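Side-chain contact in uncharacterized protein (Arthrobacter sp., PDB 3KOP), which is of unknown function but has a cyclophilin-like fold and belongs to the DUF3830 family: residues 42-45 / 46-50. Residues are numbered along the deposited sequence; the frame is centred on the assembly and turned at random.
Sequences DVAP and RTSKA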
ATOM      1  N   ASP F  42     -23.793  18.183  -3.292  1.00 18.15           N
ATOM      2  CA  ASP F  42     -23.736  17.575  -4.634  1.00 19.73           C
ATOM      3  C   ASP F  42     -23.142  16.149  -4.639  1.00 18.48           C
ATOM      4  O   ASP F  42     -23.767  15.236  -5.117  1.00 18.88           O
ATOM      5  CB  ASP F  42     -23.022  18.486  -5.663  1.00 20.19           C
ATOM      6  CG  ASP F  42     -21.590  18.910  -5.259  1.00 24.34           C
ATOM      7  OD1 ASP F  42     -21.095  18.706  -4.102  1.00 25.64           O
ATOM      8  OD2 ASP F  42     -20.944  19.511  -6.151  1.00 29.95           O
ATOM      9  N   VAL F  43     -21.972  15.950  -4.052  1.00 17.74           N
ATOM     10  CA  VAL F  43     -21.283  14.652  -4.132  1.00 17.20           C
ATOM     11  C   VAL F  43     -21.373  13.786  -2.865  1.00 16.28           C
ATOM     12  O   VAL F  43     -21.072  12.601  -2.910  1.00 16.28           O
ATOM     13  CB  VAL F  43     -19.793  14.852  -4.567  1.00 17.60           C
ATOM     14  CG1 VAL F  43     -19.728  15.536  -5.938  1.00 18.66           C
ATOM     15  CG2 VAL F  43     -18.988  15.628  -3.500  1.00 16.45           C
ATOM     16  N   ALA F  44     -21.740  14.373  -1.727  1.00 15.26           N
ATOM     17  CA  ALA F  44     -21.917  13.638  -0.464  1.00 14.17           C
ATOM     18  C   ALA F  44     -23.288  14.022   0.139  1.00 14.24           C
ATOM     19  O   ALA F  44     -23.341  14.512   1.288  1.00 13.64           O
ATOM     20  CB  ALA F  44     -20.817  13.997   0.563  1.00 13.81           C
ATOM     21  N   PRO F  45     -24.389  13.818  -0.622  1.00 14.70           N
ATOM     22  CA  PRO F  45     -25.712  14.258  -0.118  1.00 14.43           C
ATOM     23  C   PRO F  45     -26.129  13.548   1.133  1.00 14.66           C
ATOM     24  O   PRO F  45     -26.694  14.186   2.027  1.00 14.30           O
ATOM     25  CB  PRO F  45     -26.665  13.916  -1.271  1.00 15.22           C
ATOM     26  CG  PRO F  45     -25.945  12.831  -2.076  1.00 14.97           C
ATOM     27  CD  PRO F  45     -24.488  13.255  -1.982  1.00 14.71           C
ATOM     28  N   ARG F  46     -25.902  12.229   1.214  1.00 14.78           N
ATOM     29  CA  ARG F  46     -26.359  11.485   2.383  1.00 15.09           C
ATOM     30  C   ARG F  46     -25.588  11.894   3.654  1.00 14.93           C
ATOM     31  O   ARG F  46     -26.167  12.068   4.722  1.00 14.88           O
ATOM     32  CB  ARG F  46     -26.271   9.981   2.164  1.00 15.87           C
ATOM     33  CG  ARG F  46     -27.115   9.460   1.000  1.00 17.23           C
ATOM     34  CD  ARG F  46     -27.274   7.949   1.072  1.00 20.00           C
ATOM     35  NE  ARG F  46     -25.986   7.245   1.117  1.00 21.49           N
ATOM     36  CZ  ARG F  46     -25.265   6.914   0.034  1.00 23.41           C
ATOM     37  NH1 ARG F  46     -25.687   7.249  -1.182  1.00 24.73           N
ATOM     38  NH2 ARG F  46     -24.121   6.248   0.159  1.00 21.78           N
ATOM     39  N   THR F  47     -24.271  11.994   3.549  1.00 14.47           N
ATOM     40  CA  THR F  47     -23.450  12.329   4.716  1.00 14.15           C
ATOM     41  C   THR F  47     -23.679  13.785   5.140  1.00 14.28           C
ATOM     42  O   THR F  47     -23.713  14.088   6.340  1.00 14.08           O
ATOM     43  CB  THR F  47     -21.940  12.112   4.398  1.00 13.87           C
ATOM     44  OG1 THR F  47     -21.763  10.818   3.812  1.00 14.14           O
ATOM     45  CG2 THR F  47     -21.087  12.257   5.626  1.00 12.53           C
ATOM     46  N   SER F  48     -23.837  14.683   4.157  1.00 14.63           N
ATOM     47  CA  SER F  48     -24.061  16.100   4.451  1.00 14.69           C
ATOM     48  C   SER F  48     -25.365  16.272   5.227  1.00 14.56           C
ATOM     49  O   SER F  48     -25.411  16.999   6.225  1.00 13.86           O
ATOM     50  CB  SER F  48     -24.096  16.942   3.185  1.00 14.46           C
ATOM     51  OG  SER F  48     -22.841  16.923   2.505  1.00 15.80           O
ATOM     52  N   LYS F  49     -26.405  15.560   4.787  1.00 14.92           N
ATOM     53  CA  LYS F  49     -27.696  15.594   5.491  1.00 14.81           C
ATOM     54  C   LYS F  49     -27.589  15.032   6.894  1.00 15.00           C
ATOM     55  O   LYS F  49     -28.128  15.632   7.848  1.00 15.57           O
ATOM     56  CB  LYS F  49     -28.752  14.806   4.701  1.00 14.66           C
ATOM     57  CG  LYS F  49     -30.093  14.630   5.448  1.00 14.48           C
ATOM     58  CD  LYS F  49     -31.153  14.072   4.528  1.00 14.59           C
ATOM     59  CE  LYS F  49     -32.428  13.705   5.323  1.00 15.23           C
ATOM     60  NZ  LYS F  49     -32.946  14.871   6.166  1.00 13.92           N
ATOM     61  N   ALA F  50     -26.942  13.866   7.018  1.00 14.56           N
ATOM     62  CA  ALA F  50     -26.847  13.158   8.306  1.00 14.24           C
ATOM     63  C   ALA F  50     -26.170  14.068   9.323  1.00 14.49           C
ATOM     64  O   ALA F  50     -26.636  14.192  10.483  1.00 14.19           O
ATOM     65  CB  ALA F  50     -26.081  11.824   8.190  1.00 13.85           C
TER
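Ser48 reaches back to Ala44 across the first turn of helix 45-54, which follows strand 33-39 in this cyclophilin-like fold, with Ala44 at the N-cap and Pro45 as the first helical residue. Two donors of the serine grip one carbonyl: OG lies 2.7 Å from Ala44 O and Ser48 N 2.9 Å from the same oxygen. The amide comes in fairly straight, 156° at the hydrogen, whereas the hydroxyl sits above the carbonyl plane, 41° out of it. Ser48 OG stands beside its own backbone N and anti to the carbonyl carbon (chi1 -64°), which lets hydroxyl and amide share that acceptor. With an alanine in place of Ser48, Ala44 O would probably keep just the backbone amide as donor within this turn. Thr47 OG1 bonds Glu86 and Asn150, while Arg46 gives its backbone N to Glu86, NE to Pro83 O and NH1 to Asn105 of a neighbouring subunit. Lys49 continues the helical pattern with its N 3.1 Å from Pro45 O, and its chain, extended as far as CE and bent at the last torsion, brings NZ to a salt bridge with Asp53. On the Ala44 side, the methyl CB lies 4.1 Å from Ser48 OG.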